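Local coordinates for protein trichothecene 3-O-acetyltransferase TRI101 (Fusarium sporotrichioides, PDB 2ZBA) that transfers an acetyl group from acetyl-CoA to the 3-hydroxyl of trichothecene mycotoxins in a biosynthetic pathway leading to T-2 toxin, at residues N123-R128 with G156-V161; G172-I177 with V391-Y396; V204-E209 with R354-A359; I277-S282 with E333-T338. All blocks are in the same frame, centred on the assembly; numbering follows the deposited sequence.

Contacts 1 and 2 belong to the half of the chain built on the five-stranded sheet and are buried. They touch each other where V161 of strand 156-164 meets Q173 and I177 of the following helix 170-184. Contacts 3 and 4 lie nearer the periphery and are partly buried; contact 1 is across the chain's centre from both. Helices 335-344 and 348-363, consecutive in the chain, serve contacts 4 and 3 respectively. The chemistry changes with place: one threonine hydroxyl meets a helix-end carbonyl in contact 1, a buried carboxylate organises a loop beside coenzyme A in contact 2, contact 3 is mainly aliphatic, and contact 4 is a glutamine-threonine-glutamate chain.

Contact 1: N123-R128 with G156-V161; sequences NVVAPR and GLILTV
A126 and T160 bring the two backbones closest, with 5.7 Å between A126 CA and T160 CA, where the chain leaving helix 122-125 passes over strand 156-164. That strand is the middle one of the mixed five-stranded sheet built mostly from the N-terminal part of this BAHD-superfamily acyltransferase. I158 and T160 point their side chains at the helix end; L159 and V161, alternating with them, face the other side of the sheet, where L159 packs on L51 of helix 44-61. The polar link is T160 OG1 to V125 O, a hydrogen bond of 2.9 Å. V125 is the last helical residue, just before A126 leaves helical geometry, and its carbonyl takes this bond. T160 holds OG1 anti to its own carbonyl carbon (chi1 -59°), which turns the hydroxyl to V125 and lays the methyl CG2 against A126 CB at 3.8 Å. P127 adds CD at 4.2 Å from the same T160 CG2. Two residues back along the strand, V125 CG1 meets I158 CD1 at 3.9 Å, methyl to methyl. Both polar atoms have further partners: T160 OG1 also bonds S33 OG, and V125 O also accepts from N151 ND2, an amide group that bonds I158 O as well and so ties the helix end to two strands. The hydroxyl of T160 approaches V125 O from well above the carbonyl plane, 57° out of it.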
loop_
_atom_site.group_PDB
_atom_site.type_symbol
_atom_site.label_atom_id
_atom_site.label_comp_id
_atom_site.label_asym_id
_atom_site.label_seq_id
_atom_site.Cartn_x
_atom_site.Cartn_y
_atom_site.Cartn_z
ATOM N N ASN A 123 -10.945 11.156 7.238
ATOM C CA ASN A 123 -12.130 11.382 8.032
ATOM C C ASN A 123 -13.241 11.922 7.135
ATOM O O ASN A 123 -14.431 11.608 7.316
ATOM C CB ASN A 123 -11.776 12.325 9.186
ATOM C CG ASN A 123 -10.702 11.724 10.135
ATOM O OD1 ASN A 123 -9.640 12.318 10.358
ATOM N ND2 ASN A 123 -10.984 10.548 10.681
ATOM N N VAL A 124 -12.824 12.683 6.120
ATOM C CA VAL A 124 -13.744 13.289 5.148
ATOM C C VAL A 124 -14.100 12.310 4.008
ATOM O O VAL A 124 -15.271 12.191 3.630
ATOM C CB VAL A 124 -13.155 14.631 4.570
ATOM C CG1 VAL A 124 -14.013 15.182 3.444
ATOM C CG2 VAL A 124 -12.984 15.685 5.653
ATOM N N VAL A 125 -13.104 11.601 3.469
ATOM C CA VAL A 125 -13.329 10.818 2.245
ATOM C C VAL A 125 -13.467 9.295 2.361
ATOM O O VAL A 125 -13.938 8.646 1.416
ATOM C CB VAL A 125 -12.307 11.187 1.108
ATOM C CG1 VAL A 125 -12.489 12.648 0.670
ATOM C CG2 VAL A 125 -10.848 10.891 1.534
ATOM N N ALA A 126 -13.106 8.729 3.507
ATOM C CA ALA A 126 -13.056 7.268 3.681
ATOM C C ALA A 126 -14.115 6.737 4.669
ATOM O O ALA A 126 -14.462 7.427 5.639
ATOM C CB ALA A 126 -11.667 6.850 4.123
ATOM N N PRO A 127 -14.633 5.514 4.424
ATOM C CA PRO A 127 -15.706 4.984 5.281
ATOM C C PRO A 127 -15.232 4.508 6.652
ATOM O O PRO A 127 -16.036 4.447 7.591
ATOM C CB PRO A 127 -16.271 3.817 4.460
ATOM C CG PRO A 127 -15.106 3.345 3.631
ATOM C CD PRO A 127 -14.281 4.583 3.331
ATOM N N ARG A 128 -13.943 4.180 6.760
ATOM C CA ARG A 128 -13.315 3.816 8.030
ATOM C C ARG A 128 -11.880 4.304 8.046
ATOM O O ARG A 128 -11.268 4.456 6.994
ATOM C CB ARG A 128 -13.213 2.309 8.145
ATOM C CG ARG A 128 -14.402 1.589 8.616
ATOM C CD ARG A 128 -13.927 0.193 8.835
ATOM N NE ARG A 128 -13.146 0.102 10.065
ATOM C CZ ARG A 128 -13.492 -0.656 11.102
ATOM N NH1 ARG A 128 -12.735 -0.685 12.191
ATOM N NH2 ARG A 128 -14.600 -1.389 11.046
ATOM N N GLY A 156 -17.358 17.153 -9.250
ATOM C CA GLY A 156 -16.688 15.870 -9.282
ATOM C C GLY A 156 -17.204 14.784 -8.361
ATOM O O GLY A 156 -18.359 14.799 -7.903
ATOM N N LEU A 157 -16.319 13.825 -8.116
ATOM C CA LEU A 157 -16.660 12.588 -7.433
ATOM C C LEU A 157 -15.377 11.941 -6.947
ATOM O O LEU A 157 -14.453 11.747 -7.744
ATOM C CB LEU A 157 -17.347 11.638 -8.400
ATOM C CG LEU A 157 -17.858 10.311 -7.838
ATOM C CD1 LEU A 157 -19.292 10.459 -7.326
ATOM C CD2 LEU A 157 -17.769 9.259 -8.909
ATOM N N ILE A 158 -15.328 11.620 -5.649
ATOM C CA ILE A 158 -14.252 10.817 -5.055
ATOM C C ILE A 158 -14.769 9.443 -4.613
ATOM O O ILE A 158 -15.648 9.332 -3.739
ATOM C CB ILE A 158 -13.578 11.523 -3.859
ATOM C CG1 ILE A 158 -13.040 12.893 -4.277
ATOM C CG2 ILE A 158 -12.432 10.661 -3.303
ATOM C CD1 ILE A 158 -12.526 13.715 -3.121
ATOM N N LEU A 159 -14.239 8.395 -5.232
ATOM C CA LEU A 159 -14.526 7.051 -4.781
ATOM C C LEU A 159 -13.352 6.567 -3.946
ATOM O O LEU A 159 -12.203 6.584 -4.408
ATOM C CB LEU A 159 -14.741 6.117 -5.960
ATOM C CG LEU A 159 -14.913 4.645 -5.607
ATOM C CD1 LEU A 159 -16.186 4.411 -4.794
ATOM C CD2 LEU A 159 -14.950 3.865 -6.864
ATOM N N THR A 160 -13.647 6.157 -2.715
ATOM C CA THR A 160 -12.624 5.652 -1.807
ATOM C C THR A 160 -12.896 4.192 -1.511
ATOM O O THR A 160 -14.031 3.831 -1.199
ATOM C CB THR A 160 -12.615 6.441 -0.515
ATOM O OG1 THR A 160 -12.360 7.820 -0.811
ATOM C CG2 THR A 160 -11.539 5.907 0.424
ATOM N N VAL A 161 -11.872 3.347 -1.650
ATOM C CA VAL A 161 -12.012 1.914 -1.364
ATOM C C VAL A 161 -11.107 1.467 -0.213
ATOM O O VAL A 161 -9.884 1.717 -0.239
ATOM C CB VAL A 161 -11.767 1.042 -2.605
ATOM C CG1 VAL A 161 -12.086 -0.425 -2.297
ATOM C CG2 VAL A 161 -12.609 1.540 -3.786
#

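Contact 2: G172-I177 with V391-Y396; sequences GQDAII and VGCWEY
D174 uses both carboxylate oxygens to hold the 391-396 loop. Y396 OH donates to D174 OD1 at 2.6 Å, and G392 N donates to D174 OD2 at 3.0 Å with a nearly straight N-H...O angle of 174°. Both donors come in from outside the carboxylate plane. OD2 also forms a salt bridge with R178 one turn further along helix 170-184, so the buried carboxylate is met by an arginine as well as by two neutral donors, a setting that probably favours its ionised form. D174 CG stands anti to the backbone N (chi1 179°), which carries the carboxylate out from the helix to the loop. The Y396 ring crosses the D174 side chain at about a right angle, yet its plane is only 23° from that of the carboxylate, and D174 OD1 sits at the ring edge. G392 O lies over one face of the same ring, toward its rim. Around the polar centre, V391 CB packs on D174 CG at 3.6 Å. I177 sends CG2 to Y396 CD2, also 3.6 Å away, and the same methyl is 4.4 Å from C393 SG. The side chain of V391 is about 6 Å from bound coenzyme A, and K390 just before it binds the cofactor. Helix 170-184 starts right after D169, the aspartate of the HXXXD motif, while Y396 directly precedes a DFGFG sequence, this enzyme's version of the DFGWG motif; the contact thus joins the segments that flank the two signature sequences of the BAHD family.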
loop_
_atom_site.group_PDB
_atom_site.type_symbol
_atom_site.label_atom_id
_atom_site.label_comp_id
_atom_site.label_asym_id
_atom_site.label_seq_id
_atom_site.Cartn_x
_atom_site.Cartn_y
_atom_site.Cartn_z
ATOM N N GLY A 172 -3.655 -7.053 -4.106
ATOM C CA GLY A 172 -4.883 -7.824 -4.030
ATOM C C GLY A 172 -6.110 -6.929 -4.029
ATOM O O GLY A 172 -7.125 -7.281 -4.612
ATOM N N GLN A 173 -6.027 -5.789 -3.359
ATOM C CA GLN A 173 -7.124 -4.836 -3.340
ATOM C C GLN A 173 -7.359 -4.281 -4.767
ATOM O O GLN A 173 -8.495 -4.152 -5.202
ATOM C CB GLN A 173 -6.794 -3.693 -2.379
ATOM C CG GLN A 173 -7.924 -2.666 -2.123
ATOM C CD GLN A 173 -7.687 -1.892 -0.830
ATOM O OE1 GLN A 173 -6.979 -2.360 0.045
ATOM N NE2 GLN A 173 -8.230 -0.702 -0.728
ATOM N N ASP A 174 -6.272 -3.950 -5.464
ATOM C CA ASP A 174 -6.329 -3.480 -6.849
ATOM C C ASP A 174 -6.966 -4.502 -7.785
ATOM O O ASP A 174 -7.760 -4.139 -8.650
ATOM C CB ASP A 174 -4.918 -3.132 -7.347
ATOM C CG ASP A 174 -4.899 -2.660 -8.786
ATOM O OD1 ASP A 174 -5.624 -1.688 -9.134
ATOM O OD2 ASP A 174 -4.142 -3.258 -9.570
ATOM N N ALA A 175 -6.598 -5.770 -7.627
ATOM C CA ALA A 175 -7.194 -6.860 -8.400
ATOM C C ALA A 175 -8.703 -6.939 -8.190
ATOM O O ALA A 175 -9.469 -7.109 -9.147
ATOM C CB ALA A 175 -6.526 -8.200 -8.051
ATOM N N ILE A 176 -9.129 -6.825 -6.933
ATOM C CA ILE A 176 -10.556 -6.832 -6.602
ATOM C C ILE A 176 -11.246 -5.615 -7.211
ATOM O O ILE A 176 -12.331 -5.733 -7.776
ATOM C CB ILE A 176 -10.801 -6.874 -5.065
ATOM C CG1 ILE A 176 -10.388 -8.236 -4.477
ATOM C CG2 ILE A 176 -12.264 -6.564 -4.722
ATOM C CD1 ILE A 176 -10.388 -8.239 -2.934
ATOM N N ILE A 177 -10.609 -4.456 -7.082
ATOM C CA ILE A 177 -11.136 -3.209 -7.637
ATOM C C ILE A 177 -11.259 -3.259 -9.177
ATOM O O ILE A 177 -12.267 -2.804 -9.742
ATOM C CB ILE A 177 -10.293 -1.988 -7.175
ATOM C CG1 ILE A 177 -10.375 -1.843 -5.650
ATOM C CG2 ILE A 177 -10.793 -0.697 -7.843
ATOM C CD1 ILE A 177 -9.452 -0.778 -5.054
ATOM N N VAL A 391 0.023 -0.710 -9.342
ATOM C CA VAL A 391 -1.414 -0.923 -9.265
ATOM C C VAL A 391 -2.123 -0.188 -10.405
ATOM O O VAL A 391 -1.695 0.902 -10.824
ATOM C CB VAL A 391 -2.040 -0.633 -7.880
ATOM C CG1 VAL A 391 -1.100 -0.989 -6.742
ATOM C CG2 VAL A 391 -2.540 0.755 -7.789
ATOM N N GLY A 392 -3.162 -0.809 -10.932
ATOM C CA GLY A 392 -3.747 -0.343 -12.195
ATOM C C GLY A 392 -4.926 0.624 -12.092
ATOM O O GLY A 392 -5.697 0.745 -13.034
ATOM N N CYS A 393 -5.055 1.328 -10.963
ATOM C CA CYS A 393 -6.277 2.105 -10.660
ATOM C C CYS A 393 -6.596 3.280 -11.601
ATOM O O CYS A 393 -7.762 3.689 -11.694
ATOM C CB CYS A 393 -6.265 2.594 -9.215
ATOM S SG CYS A 393 -6.982 1.450 -8.014
ATOM N N TRP A 394 -5.577 3.835 -12.270
ATOM C CA TRP A 394 -5.765 4.925 -13.243
ATOM C C TRP A 394 -6.583 4.509 -14.469
ATOM O O TRP A 394 -6.934 5.361 -15.298
ATOM C CB TRP A 394 -4.413 5.459 -13.755
ATOM C CG TRP A 394 -3.635 6.297 -12.787
ATOM C CD1 TRP A 394 -2.624 5.880 -11.976
ATOM C CD2 TRP A 394 -3.775 7.707 -12.567
ATOM N NE1 TRP A 394 -2.137 6.936 -11.242
ATOM C CE2 TRP A 394 -2.824 8.071 -11.588
ATOM C CE3 TRP A 394 -4.624 8.693 -13.089
ATOM C CZ2 TRP A 394 -2.697 9.370 -11.123
ATOM C CZ3 TRP A 394 -4.487 9.987 -12.639
ATOM C CH2 TRP A 394 -3.539 10.314 -11.658
ATOM N N GLU A 395 -6.853 3.206 -14.591
ATOM C CA GLU A 395 -7.539 2.628 -15.744
ATOM C C GLU A 395 -9.035 2.328 -15.561
ATOM O O GLU A 395 -9.713 1.994 -16.531
ATOM C CB GLU A 395 -6.827 1.339 -16.188
ATOM C CG GLU A 395 -5.395 1.562 -16.696
ATOM C CD GLU A 395 -5.345 2.455 -17.929
ATOM O OE1 GLU A 395 -6.223 2.305 -18.822
ATOM O OE2 GLU A 395 -4.437 3.311 -17.996
ATOM N N TYR A 396 -9.548 2.410 -14.332
ATOM C CA TYR A 396 -10.905 1.937 -14.063
ATOM C C TYR A 396 -11.900 3.085 -14.145
ATOM O O TYR A 396 -11.691 4.138 -13.546
ATOM C CB TYR A 396 -11.018 1.231 -12.702
ATOM C CG TYR A 396 -9.855 0.313 -12.359
ATOM C CD1 TYR A 396 -9.219 -0.446 -13.344
ATOM C CD2 TYR A 396 -9.413 0.189 -11.040
ATOM C CE1 TYR A 396 -8.133 -1.274 -13.030
ATOM C CE2 TYR A 396 -8.345 -0.655 -10.712
ATOM C CZ TYR A 396 -7.713 -1.377 -11.709
ATOM O OH TYR A 396 -6.672 -2.213 -11.404
#

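Contact 3: V204-E209 with R354-A359; sequences VVPLLE and RTQALA
L208 and Q356 are joined through a single hydroxyl, that of T360 just beyond the helical segment: T360 OG1 receives L208 N and in turn bonds Q356 O. This pins the irregular 204-209 chain to helix 348-363 at a point where L208 already packs on it. The L208 and Q356 side chains cross at about a right angle, with L208 CD2 4.0 Å from Q356 CB. The other methyl of the leucine, CD1, rests on the helix backbone, 3.8 Å from A357 CA. Q356 stretches away from the helix beyond CG, its aliphatic part running past P206 O, which is 3.5 Å from Q356 CG. The 204-209 chain belongs to the long loop between helix 191-197 and strand 237-244, the crossover that in BAHD enzymes connects the two sheet-based halves of the molecule. Further along, the same loop supplies D218 and I221 to the calcium site, and the side chain of I221 is about 9 Å from that of A357. On the other flank V205 makes the closest apolar side-chain contact. Its CG1, anti to the backbone N (chi1 -179°), fits between successive turns of the helix, 3.6 Å from A359 CB and 3.8 Å from Q356 CA. T355 CG2 borders the same methyl, while its hydroxyl is engaged with L351 O and N319 ND2. L207 starts out pointing away from the helix, but its tip folds back until CD1 lies 4.1 Å from A359 CB.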
loop_
_atom_site.group_PDB
_atom_site.type_symbol
_atom_site.label_atom_id
_atom_site.label_comp_id
_atom_site.label_asym_id
_atom_site.label_seq_id
_atom_site.Cartn_x
_atom_site.Cartn_y
_atom_site.Cartn_z
ATOM N N VAL A 204 -0.978 -21.174 -0.749
ATOM C CA VAL A 204 -0.354 -20.219 -1.648
ATOM C C VAL A 204 1.159 -20.042 -1.387
ATOM O O VAL A 204 1.946 -19.797 -2.314
ATOM C CB VAL A 204 -1.193 -18.878 -1.692
ATOM C CG1 VAL A 204 -0.722 -17.844 -0.665
ATOM C CG2 VAL A 204 -1.195 -18.306 -3.085
ATOM N N VAL A 205 1.547 -20.189 -0.121
ATOM C CA VAL A 205 2.951 -20.218 0.293
ATOM C C VAL A 205 3.191 -21.610 0.893
ATOM O O VAL A 205 2.750 -21.884 1.997
ATOM C CB VAL A 205 3.264 -19.118 1.331
ATOM C CG1 VAL A 205 4.760 -19.151 1.741
ATOM C CG2 VAL A 205 2.875 -17.730 0.785
ATOM N N PRO A 206 3.847 -22.512 0.137
ATOM C CA PRO A 206 4.123 -23.857 0.653
ATOM C C PRO A 206 4.980 -23.832 1.910
ATOM O O PRO A 206 5.967 -23.090 1.989
ATOM C CB PRO A 206 4.874 -24.530 -0.515
ATOM C CG PRO A 206 4.432 -23.791 -1.726
ATOM C CD PRO A 206 4.341 -22.355 -1.244
ATOM N N LEU A 207 4.597 -24.624 2.907
ATOM C CA LEU A 207 5.349 -24.664 4.162
ATOM C C LEU A 207 6.626 -25.486 3.976
ATOM O O LEU A 207 6.671 -26.391 3.131
ATOM C CB LEU A 207 4.482 -25.217 5.302
ATOM C CG LEU A 207 3.744 -24.294 6.289
ATOM C CD1 LEU A 207 3.453 -22.855 5.796
ATOM C CD2 LEU A 207 2.498 -24.997 6.785
ATOM N N LEU A 208 7.662 -25.148 4.743
ATOM C CA LEU A 208 8.946 -25.861 4.687
ATOM C C LEU A 208 8.898 -27.147 5.506
ATOM O O LEU A 208 8.451 -27.125 6.662
ATOM C CB LEU A 208 10.081 -24.959 5.195
ATOM C CG LEU A 208 10.322 -23.676 4.388
ATOM C CD1 LEU A 208 11.370 -22.821 5.063
ATOM C CD2 LEU A 208 10.731 -23.990 2.953
ATOM N N GLU A 209 9.360 -28.254 4.918
ATOM C CA GLU A 209 9.217 -29.595 5.545
ATOM C C GLU A 209 9.914 -29.713 6.897
ATOM O O GLU A 209 9.321 -30.198 7.863
ATOM C CB GLU A 209 9.662 -30.720 4.606
ATOM N N ARG A 354 12.792 -16.673 2.249
ATOM C CA ARG A 354 12.478 -15.792 3.369
ATOM C C ARG A 354 10.960 -15.782 3.663
ATOM O O ARG A 354 10.549 -15.722 4.823
ATOM C CB ARG A 354 12.988 -14.372 3.075
ATOM C CG ARG A 354 14.547 -14.215 3.068
ATOM C CD ARG A 354 14.977 -12.788 2.706
ATOM N NE ARG A 354 14.300 -11.824 3.574
ATOM C CZ ARG A 354 13.411 -10.919 3.167
ATOM N NH1 ARG A 354 13.097 -10.792 1.871
ATOM N NH2 ARG A 354 12.815 -10.143 4.070
ATOM N N THR A 355 10.145 -15.840 2.607
ATOM C CA THR A 355 8.682 -15.752 2.718
ATOM C C THR A 355 8.110 -17.058 3.257
ATOM O O THR A 355 7.260 -17.060 4.159
ATOM C CB THR A 355 8.035 -15.365 1.359
ATOM O OG1 THR A 355 8.482 -14.056 0.972
ATOM C CG2 THR A 355 6.504 -15.326 1.437
ATOM N N GLN A 356 8.597 -18.168 2.706
ATOM C CA GLN A 356 8.222 -19.507 3.175
ATOM C C GLN A 356 8.718 -19.736 4.593
ATOM O O GLN A 356 8.043 -20.404 5.365
ATOM C CB GLN A 356 8.778 -20.606 2.256
ATOM C CG GLN A 356 8.171 -20.593 0.834
ATOM C CD GLN A 356 8.606 -21.792 0.018
ATOM O OE1 GLN A 356 8.106 -22.926 0.203
ATOM N NE2 GLN A 356 9.565 -21.563 -0.883
ATOM N N ALA A 357 9.899 -19.203 4.931
ATOM C CA ALA A 357 10.386 -19.327 6.327
ATOM C C ALA A 357 9.437 -18.589 7.286
ATOM O O ALA A 357 9.096 -19.099 8.344
ATOM C CB ALA A 357 11.784 -18.808 6.466
ATOM N N LEU A 358 9.014 -17.386 6.899
ATOM C CA LEU A 358 8.061 -16.600 7.683
ATOM C C LEU A 358 6.765 -17.349 7.863
ATOM O O LEU A 358 6.259 -17.439 8.992
ATOM C CB LEU A 358 7.803 -15.223 7.040
ATOM C CG LEU A 358 6.836 -14.233 7.745
ATOM C CD1 LEU A 358 7.340 -13.798 9.148
ATOM C CD2 LEU A 358 6.594 -12.993 6.873
ATOM N N ALA A 359 6.241 -17.909 6.769
ATOM C CA ALA A 359 4.953 -18.600 6.784
ATOM C C ALA A 359 5.036 -19.848 7.666
ATOM O O ALA A 359 4.135 -20.108 8.467
ATOM C CB ALA A 359 4.519 -18.968 5.356
#

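Contact 4: I277-S282 with E333-T338; sequences IWQSTS and EPLGAT
Q279 lies obliquely across T338, reaching from helix 269-285 to the start of helix 335-344. With CG anti to its carbonyl carbon (chi1 -72°) and the chain extended beyond, Q279 delivers its amide to the neighbouring helix end. NE2 donates to T338 OG1 at 2.6 Å, a short and nearly straight bond (172°) with the hydroxyl lying in the amide plane. A second bond from Q279 NE2, to E333 O at 3.0 Å, is weak and strongly bent. L335 closes in beside the amide, CD1 4.0 Å from Q279 CD. T338 turns its other branch to W278, where CG2 meets CE3 of the indole at 3.8 Å; the indole nitrogen is bonded to T295 OG1 and its ring also meets F297. P334 occupies the N-cap of helix 335-344, so the amide of Q279 arrives where that helix begins. The helices meet near the cofactor-binding region: L335's side chain is about 7 Å from that of K253, which binds coenzyme A. The polar chain continues inside 333-338, since T338 OG1 donates to E333 OE2 at 2.7 Å, using the anti lone pair of that oxygen, while E333 OE1 forms a salt bridge with R341. The hydroxyl of T338 therefore accepts from an amide and gives to a carboxylate, a head-to-tail arrangement in which the negative charge of E333 would polarise the threonine and probably strengthen its hold on Q279.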
loop_
_atom_site.group_PDB
_atom_site.type_symbol
_atom_site.label_atom_id
_atom_site.label_comp_id
_atom_site.label_asym_id
_atom_site.label_seq_id
_atom_site.Cartn_x
_atom_site.Cartn_y
_atom_site.Cartn_z
ATOM N N ILE A 277 15.548 8.629 -2.438
ATOM C CA ILE A 277 14.873 9.051 -1.201
ATOM C C ILE A 277 15.603 8.633 0.085
ATOM O O ILE A 277 15.630 9.376 1.062
ATOM C CB ILE A 277 13.398 8.572 -1.148
ATOM C CG1 ILE A 277 12.588 9.256 -2.251
ATOM C CG2 ILE A 277 12.803 8.851 0.243
ATOM C CD1 ILE A 277 11.334 8.561 -2.634
ATOM N N TRP A 278 16.166 7.432 0.086
ATOM C CA TRP A 278 16.983 6.985 1.209
ATOM C C TRP A 278 18.205 7.882 1.367
ATOM O O TRP A 278 18.516 8.299 2.479
ATOM C CB TRP A 278 17.405 5.530 1.029
ATOM C CG TRP A 278 17.934 4.855 2.295
ATOM C CD1 TRP A 278 17.888 5.336 3.573
ATOM C CD2 TRP A 278 18.538 3.561 2.377
ATOM N NE1 TRP A 278 18.450 4.427 4.448
ATOM C CE2 TRP A 278 18.842 3.323 3.743
ATOM C CE3 TRP A 278 18.838 2.566 1.431
ATOM C CZ2 TRP A 278 19.431 2.137 4.185
ATOM C CZ3 TRP A 278 19.442 1.380 1.880
ATOM C CH2 TRP A 278 19.734 1.189 3.239
ATOM N N GLN A 279 18.863 8.201 0.251
ATOM C CA GLN A 279 20.025 9.080 0.281
ATOM C C GLN A 279 19.622 10.470 0.772
ATOM O O GLN A 279 20.264 11.033 1.667
ATOM C CB GLN A 279 20.668 9.194 -1.102
ATOM C CG GLN A 279 21.417 7.940 -1.566
ATOM C CD GLN A 279 22.517 8.248 -2.587
ATOM O OE1 GLN A 279 22.737 9.405 -2.947
ATOM N NE2 GLN A 279 23.204 7.208 -3.058
ATOM N N SER A 280 18.539 10.997 0.200
ATOM C CA SER A 280 18.093 12.363 0.494
ATOM C C SER A 280 17.603 12.520 1.922
ATOM O O SER A 280 17.919 13.505 2.579
ATOM C CB SER A 280 17.012 12.799 -0.490
ATOM O OG SER A 280 17.426 12.574 -1.828
ATOM N N THR A 281 16.825 11.552 2.391
ATOM C CA THR A 281 16.338 11.553 3.771
ATOM C C THR A 281 17.507 11.377 4.729
ATOM O O THR A 281 17.608 12.087 5.738
ATOM C CB THR A 281 15.283 10.429 4.008
ATOM O OG1 THR A 281 14.065 10.734 3.298
ATOM C CG2 THR A 281 14.984 10.299 5.455
ATOM N N SER A 282 18.397 10.437 4.414
ATOM C CA SER A 282 19.634 10.261 5.185
ATOM C C SER A 282 20.401 11.578 5.263
ATOM O O SER A 282 20.682 12.073 6.351
ATOM C CB SER A 282 20.503 9.153 4.577
ATOM O OG SER A 282 19.899 7.888 4.774
ATOM N N GLU A 333 27.305 7.861 -0.704
ATOM C CA GLU A 333 27.680 6.918 -1.765
ATOM C C GLU A 333 27.009 7.292 -3.095
ATOM O O GLU A 333 26.056 8.086 -3.102
ATOM C CB GLU A 333 27.392 5.460 -1.360
ATOM C CG GLU A 333 25.920 5.037 -1.357
ATOM C CD GLU A 333 25.694 3.691 -0.666
ATOM O OE1 GLU A 333 26.655 3.143 -0.091
ATOM O OE2 GLU A 333 24.554 3.173 -0.686
ATOM N N PRO A 334 27.517 6.757 -4.229
ATOM C CA PRO A 334 26.819 6.983 -5.499
ATOM C C PRO A 334 25.417 6.364 -5.522
ATOM O O PRO A 334 25.182 5.298 -4.922
ATOM C CB PRO A 334 27.707 6.272 -6.527
ATOM C CG PRO A 334 28.513 5.299 -5.753
ATOM C CD PRO A 334 28.744 5.955 -4.420
ATOM N N LEU A 335 24.503 7.025 -6.226
ATOM C CA LEU A 335 23.133 6.551 -6.357
ATOM C C LEU A 335 23.021 5.084 -6.819
ATOM O O LEU A 335 22.203 4.307 -6.308
ATOM C CB LEU A 335 22.354 7.469 -7.305
ATOM C CG LEU A 335 20.840 7.284 -7.238
ATOM C CD1 LEU A 335 20.356 7.599 -5.832
ATOM C CD2 LEU A 335 20.187 8.172 -8.263
ATOM N N GLY A 336 23.852 4.712 -7.786
ATOM C CA GLY A 336 23.956 3.331 -8.215
ATOM C C GLY A 336 24.299 2.328 -7.130
ATOM O O GLY A 336 23.815 1.198 -7.165
ATOM N N ALA A 337 25.143 2.727 -6.183
ATOM C CA ALA A 337 25.496 1.871 -5.044
ATOM C C ALA A 337 24.296 1.663 -4.139
ATOM O O ALA A 337 24.044 0.546 -3.670
ATOM C CB ALA A 337 26.661 2.464 -4.252
ATOM N N THR A 338 23.544 2.734 -3.899
ATOM C CA THR A 338 22.323 2.619 -3.099
ATOM C C THR A 338 21.252 1.784 -3.798
ATOM O O THR A 338 20.704 0.880 -3.188
ATOM C CB THR A 338 21.779 3.982 -2.654
ATOM O OG1 THR A 338 22.848 4.769 -2.118
ATOM C CG2 THR A 338 20.721 3.812 -1.572
#